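Agap007691-pb (Anopheles gambiae, PDB 5C98) belongs to the serpin family, whose members typically inhibit serine proteases, although its own biological role has not been established. Local coordinates at residues 52-57 against 73-78; 58-63 against 304-309. All coordinates share one frame; numbering follows the deposited sequence.

Contact 1 of 2, residues 52-57 against 73-78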
loop_
_atom_site.group_PDB
_atom_site.type_symbol
_atom_site.label_atom_id
_atom_site.label_comp_id
_atom_site.label_asym_id
_atom_site.label_seq_id
_atom_site.Cartn_x
_atom_site.Cartn_y
_atom_site.Cartn_z
ATOM N N MET A 52 -14.093 -8.323 0.012
ATOM C CA MET A 52 -14.876 -9.081 -0.969
ATOM C C MET A 52 -15.311 -10.418 -0.397
ATOM O O MET A 52 -16.334 -10.962 -0.809
ATOM C CB MET A 52 -14.066 -9.305 -2.252
ATOM C CG MET A 52 -13.605 -8.039 -2.933
ATOM S SD MET A 52 -12.972 -8.327 -4.596
ATOM C CE MET A 52 -11.486 -9.261 -4.214
ATOM N N PHE A 53 -14.544 -10.970 0.541
ATOM C CA PHE A 53 -14.913 -12.251 1.130
ATOM C C PHE A 53 -15.878 -12.120 2.300
ATOM O O PHE A 53 -16.401 -13.131 2.767
ATOM C CB PHE A 53 -13.633 -12.966 1.568
ATOM C CG PHE A 53 -12.749 -13.314 0.424
ATOM C CD1 PHE A 53 -12.921 -14.507 -0.239
ATOM C CD2 PHE A 53 -11.803 -12.410 -0.053
ATOM C CE1 PHE A 53 -12.125 -14.834 -1.323
ATOM C CE2 PHE A 53 -11.012 -12.730 -1.157
ATOM C CZ PHE A 53 -11.180 -13.944 -1.782
ATOM N N TYR A 54 -16.131 -10.907 2.795
ATOM C CA TYR A 54 -17.014 -10.745 3.945
ATOM C C TYR A 54 -18.386 -11.351 3.750
ATOM O O TYR A 54 -18.874 -12.005 4.682
ATOM C CB TYR A 54 -17.114 -9.251 4.247
ATOM C CG TYR A 54 -18.011 -8.816 5.380
ATOM C CD1 TYR A 54 -17.714 -9.168 6.693
ATOM C CD2 TYR A 54 -19.072 -7.963 5.153
ATOM C CE1 TYR A 54 -18.478 -8.727 7.727
ATOM C CE2 TYR A 54 -19.855 -7.519 6.179
ATOM C CZ TYR A 54 -19.550 -7.895 7.470
ATOM O OH TYR A 54 -20.312 -7.443 8.523
ATOM N N PRO A 55 -19.044 -11.203 2.599
ATOM C CA PRO A 55 -20.365 -11.833 2.439
ATOM C C PRO A 55 -20.328 -13.353 2.459
ATOM O O PRO A 55 -21.381 -13.972 2.651
ATOM C CB PRO A 55 -20.848 -11.303 1.079
ATOM C CG PRO A 55 -19.961 -10.153 0.764
ATOM C CD PRO A 55 -18.670 -10.415 1.415
ATOM N N LEU A 56 -19.165 -13.959 2.253
ATOM C CA LEU A 56 -19.003 -15.407 2.196
ATOM C C LEU A 56 -18.546 -15.987 3.514
ATOM O O LEU A 56 -18.370 -17.197 3.628
ATOM C CB LEU A 56 -17.959 -15.754 1.123
ATOM C CG LEU A 56 -18.259 -15.118 -0.237
ATOM C CD1 LEU A 56 -17.434 -15.748 -1.322
ATOM C CD2 LEU A 56 -19.732 -15.224 -0.590
ATOM N N ALA A 57 -18.350 -15.147 4.514
ATOM C CA ALA A 57 -17.656 -15.531 5.725
ATOM C C ALA A 57 -18.643 -15.934 6.803
ATOM O O ALA A 57 -19.735 -15.376 6.915
ATOM C CB ALA A 57 -16.811 -14.351 6.224
ATOM N N GLU A 73 -22.639 -4.349 9.564
ATOM C CA GLU A 73 -23.307 -5.617 9.836
ATOM C C GLU A 73 -24.307 -5.970 8.747
ATOM O O GLU A 73 -24.632 -7.147 8.563
ATOM C CB GLU A 73 -24.017 -5.557 11.180
ATOM C CG GLU A 73 -23.064 -5.571 12.347
ATOM C CD GLU A 73 -23.783 -5.858 13.658
ATOM O OE1 GLU A 73 -24.683 -5.074 14.029
ATOM O OE2 GLU A 73 -23.464 -6.882 14.302
ATOM N N ASP A 74 -24.837 -4.968 8.051
ATOM C CA ASP A 74 -25.710 -5.171 6.897
ATOM C C ASP A 74 -24.783 -5.558 5.754
ATOM O O ASP A 74 -24.094 -4.705 5.197
ATOM C CB ASP A 74 -26.415 -3.857 6.605
ATOM C CG ASP A 74 -27.257 -3.884 5.369
ATOM O OD1 ASP A 74 -27.220 -4.863 4.618
ATOM O OD2 ASP A 74 -27.996 -2.882 5.163
ATOM N N VAL A 75 -24.757 -6.850 5.416
ATOM C CA VAL A 75 -23.819 -7.352 4.417
ATOM C C VAL A 75 -24.108 -6.746 3.053
ATOM O O VAL A 75 -23.178 -6.447 2.288
ATOM C CB VAL A 75 -23.850 -8.890 4.386
ATOM C CG1 VAL A 75 -23.094 -9.422 3.192
ATOM C CG2 VAL A 75 -23.236 -9.431 5.663
ATOM N N HIS A 76 -25.387 -6.532 2.734
ATOM C CA HIS A 76 -25.732 -5.892 1.470
ATOM C C HIS A 76 -25.119 -4.497 1.381
ATOM O O HIS A 76 -24.544 -4.125 0.352
ATOM C CB HIS A 76 -27.255 -5.865 1.337
ATOM C CG HIS A 76 -27.751 -5.148 0.122
ATOM N ND1 HIS A 76 -28.193 -3.842 0.158
ATOM C CD2 HIS A 76 -27.886 -5.557 -1.162
ATOM C CE1 HIS A 76 -28.572 -3.476 -1.054
ATOM N NE2 HIS A 76 -28.397 -4.498 -1.873
ATOM N N ALA A 77 -25.175 -3.738 2.476
ATOM C CA ALA A 77 -24.563 -2.415 2.510
ATOM C C ALA A 77 -23.040 -2.501 2.437
ATOM O O ALA A 77 -22.396 -1.632 1.840
ATOM C CB ALA A 77 -24.979 -1.683 3.780
ATOM N N ALA A 78 -22.440 -3.520 3.055
ATOM C CA ALA A 78 -20.992 -3.693 2.981
ATOM C C ALA A 78 -20.543 -3.943 1.551
ATOM O O ALA A 78 -19.494 -3.437 1.125
ATOM C CB ALA A 78 -20.575 -4.848 3.884
#
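Among the helices that surround the sheets of the serpin fold, the 3-10 turn that follows helix 43-51 lays Tyr54 and Pro55 against Val75 and Ala78, in the first turn of helix 75-89. Tyr54 has the most surface covered. Its CG stands anti to the backbone N (chi1 178°), and the ring extends toward the other segment so that its CD2 and CE2 atoms lie against Ala78 CB. CE2 comes within 3.6 Å of Ala78 CB, while Val75 CG2 lies 3.9 Å from the same Tyr54 CE2. Both methyls meet the ring obliquely. Alanine suits its place because a lone methyl lets the helix come close to the ring. The hydroxyl passes on beyond the helix start, and Tyr54 OH rests 3.7 Å from Glu73 CA. Tyrosine can bury its ring here because this polar end is satisfied: OH is hydrogen-bonded to the carbonyl of Pro72 and to Gln66 NE2, which fixes the tip from two partners. Next to it, Pro55 contributes CB, 3.6 Å from Val75 CG1. The branched valine therefore serves two neighbours at once, one methyl against the tyrosine and the other against the proline. Pro55 also touches Ile79, one turn further into the helix, and Leu116 of helix 111-119. Asp74, facing away from the turn, caps the start of helix 75-89: Ala77 N gives its OD1 a bond of 3.2 Å, nearly straight at 161°, arriving from well above the carboxylate plane. The interface between the segments is thus apolar packing, its one polar tip tied to the connection between helices 59-69 and 75-89, and it seats the 3-10 turn between helices 43-51 and 59-69 on the N-capped start of helix 75-89 in the serpin fold.

Contact 2 of 2, residues 58-63 against 304-309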
loop_
_atom_site.group_PDB
_atom_site.type_symbol
_atom_site.label_atom_id
_atom_site.label_comp_id
_atom_site.label_asym_id
_atom_site.label_seq_id
_atom_site.Cartn_x
_atom_site.Cartn_y
_atom_site.Cartn_z
ATOM N N GLY A 58 -18.231 -16.896 7.631
ATOM C CA GLY A 58 -19.000 -17.288 8.786
ATOM C C GLY A 58 -18.863 -16.276 9.906
ATOM O O GLY A 58 -18.222 -15.234 9.777
ATOM N N ALA A 59 -19.474 -16.609 11.039
ATOM C CA ALA A 59 -19.605 -15.645 12.123
ATOM C C ALA A 59 -18.257 -15.169 12.639
ATOM O O ALA A 59 -18.094 -13.979 12.946
ATOM C CB ALA A 59 -20.377 -16.288 13.260
ATOM N N ALA A 60 -17.289 -16.082 12.794
ATOM C CA ALA A 60 -15.997 -15.707 13.369
ATOM C C ALA A 60 -15.278 -14.681 12.505
ATOM O O ALA A 60 -14.732 -13.692 13.022
ATOM C CB ALA A 60 -15.108 -16.935 13.569
ATOM N N VAL A 61 -15.227 -14.911 11.196
ATOM C CA VAL A 61 -14.519 -13.986 10.315
ATOM C C VAL A 61 -15.322 -12.710 10.097
ATOM O O VAL A 61 -14.747 -11.621 9.979
ATOM C CB VAL A 61 -14.114 -14.671 8.991
ATOM C CG1 VAL A 61 -13.663 -13.657 7.920
ATOM C CG2 VAL A 61 -13.006 -15.659 9.266
ATOM N N GLN A 62 -16.647 -12.795 10.003
ATOM C CA GLN A 62 -17.410 -11.558 9.910
ATOM C C GLN A 62 -17.142 -10.651 11.107
ATOM O O GLN A 62 -16.999 -9.439 10.942
ATOM C CB GLN A 62 -18.900 -11.835 9.733
ATOM C CG GLN A 62 -19.217 -12.308 8.342
ATOM C CD GLN A 62 -20.686 -12.329 8.029
ATOM O OE1 GLN A 62 -21.527 -12.461 8.916
ATOM N NE2 GLN A 62 -21.012 -12.227 6.723
ATOM N N GLU A 63 -17.049 -11.221 12.318
ATOM C CA GLU A 63 -16.726 -10.421 13.491
ATOM C C GLU A 63 -15.352 -9.791 13.346
ATOM O O GLU A 63 -15.180 -8.592 13.583
ATOM C CB GLU A 63 -16.795 -11.293 14.741
ATOM C CG GLU A 63 -16.557 -10.537 16.034
ATOM C CD GLU A 63 -16.640 -11.454 17.240
ATOM O OE1 GLU A 63 -15.615 -12.087 17.568
ATOM O OE2 GLU A 63 -17.729 -11.554 17.827
ATOM N N ILE A 304 -9.053 -20.085 10.448
ATOM C CA ILE A 304 -10.311 -20.790 10.634
ATOM C C ILE A 304 -10.902 -21.004 9.252
ATOM O O ILE A 304 -10.897 -20.090 8.418
ATOM C CB ILE A 304 -11.277 -19.957 11.505
ATOM C CG1 ILE A 304 -10.670 -19.748 12.896
ATOM C CG2 ILE A 304 -12.644 -20.635 11.612
ATOM C CD1 ILE A 304 -11.355 -18.677 13.722
ATOM N N ASP A 305 -11.431 -22.203 9.014
ATOM C CA ASP A 305 -12.058 -22.508 7.726
ATOM C C ASP A 305 -13.467 -21.946 7.747
ATOM O O ASP A 305 -14.407 -22.577 8.228
ATOM C CB ASP A 305 -12.036 -24.005 7.458
ATOM C CG ASP A 305 -10.623 -24.531 7.296
ATOM O OD1 ASP A 305 -9.935 -24.077 6.364
ATOM O OD2 ASP A 305 -10.195 -25.381 8.106
ATOM N N ASP A 306 -13.615 -20.725 7.213
ATOM C CA ASP A 306 -14.831 -19.964 7.411
ATOM C C ASP A 306 -15.414 -19.336 6.152
ATOM O O ASP A 306 -16.501 -18.762 6.238
ATOM C CB ASP A 306 -14.600 -18.865 8.470
ATOM C CG ASP A 306 -15.825 -18.610 9.355
ATOM O OD1 ASP A 306 -16.584 -19.558 9.675
ATOM O OD2 ASP A 306 -16.028 -17.434 9.747
ATOM N N LEU A 307 -14.786 -19.470 4.988
ATOM C CA LEU A 307 -15.283 -18.837 3.760
ATOM C C LEU A 307 -15.997 -19.832 2.861
ATOM O O LEU A 307 -15.459 -20.901 2.539
ATOM C CB LEU A 307 -14.146 -18.212 2.960
ATOM C CG LEU A 307 -13.268 -17.240 3.742
ATOM C CD1 LEU A 307 -12.169 -16.621 2.882
ATOM C CD2 LEU A 307 -14.118 -16.154 4.376
ATOM N N HIS A 308 -17.192 -19.458 2.430
ATOM C CA HIS A 308 -17.992 -20.293 1.537
ATOM C C HIS A 308 -17.682 -19.902 0.102
ATOM O O HIS A 308 -18.256 -18.971 -0.448
ATOM C CB HIS A 308 -19.474 -20.139 1.832
ATOM C CG HIS A 308 -20.341 -21.031 1.012
ATOM N ND1 HIS A 308 -21.654 -20.734 0.734
ATOM C CD2 HIS A 308 -20.085 -22.214 0.406
ATOM C CE1 HIS A 308 -22.169 -21.690 -0.014
ATOM N NE2 HIS A 308 -21.237 -22.600 -0.227
ATOM N N VAL A 309 -16.739 -20.624 -0.501
ATOM C CA VAL A 309 -16.290 -20.363 -1.858
ATOM C C VAL A 309 -16.723 -21.462 -2.814
ATOM O O VAL A 309 -17.101 -21.180 -3.954
ATOM C CB VAL A 309 -14.763 -20.225 -1.870
ATOM C CG1 VAL A 309 -14.215 -20.145 -3.299
ATOM C CG2 VAL A 309 -14.363 -19.033 -1.033
HETATM O O HOH W 1 -17.587 -19.005 12.301
#
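Asp306 and Val61 slide past each other in opposite directions, the carboxylate of Asp306 lying against Gly58 N and CA while Val61 CG2 lies beside Asp306 CB and OD2. Val61 CG2 stands anti to the carbonyl carbon of its own residue, which brings it 3.7 Å from Asp306 CB. A branched residue fits, since it sets carbon beside the acid while its backbone remains available to it. That backbone supplies the main polar link: Val61 N donates to Asp306 OD2 over 3.0 Å, at 162°, meeting the oxygen nearly along its C-O bond. Chi1 of Asp306, -144°, departs from the usual staggered values, a departure that goes with the placing of CG against the Gly58 backbone. Glycine suits this spot because the carboxylate occupies the side where a side chain would begin, with Asp306 OD1 3.4 Å from Gly58 CA. Gly58 is the N-cap residue of helix 59-69, one of the helices of the serpin fold, and the loop after helix 300-303 thus presents an acid to the first turn of that helix. The helix end would be expected to favour its negative charge. Gly58 O and Asp306 OD2, both acceptors, lie 3.1 Å apart, which should be mildly repulsive. The other oxygen works through solvent: a water donates to Asp306 OD1 and accepts from Ala60 N. The loop backbone adds a second direct bond, Gly58 N to Asp306 O at 2.9 Å, bent to 142°; this carbonyl also receives Arg315 NH1. At the solvent-exposed end, Ile304 CD1 meets Ala60 CB, 4.1 Å away. Toward the interior, Val61 and Leu307 both touch Val301 of helix 300-303, and Leu307 continues onto Leu169 of strand 169-177.

Overall arrangement
The two contacts lie on the same side of the chain's centre, about 11 Å apart between their centres, and their segments alternate along the chain: 52-57, 58-63, 73-78, then 304-309. Segment 52-57 of contact 1 ends where segment 58-63 of contact 2 begins, so the turn after helix 43-51 runs straight into helix 59-69. Gln62 of that helix joins them, its NE2 bonding to Tyr54 O and lying beside Val75. A further tie is the probable backbone hydrogen bond from His308 N to Leu56 O. Contact 1 is local in sequence, whereas contact 2 brings in a loop some 240 residues later; together they fasten neighbouring helices and that distant loop into one region of the serpin body.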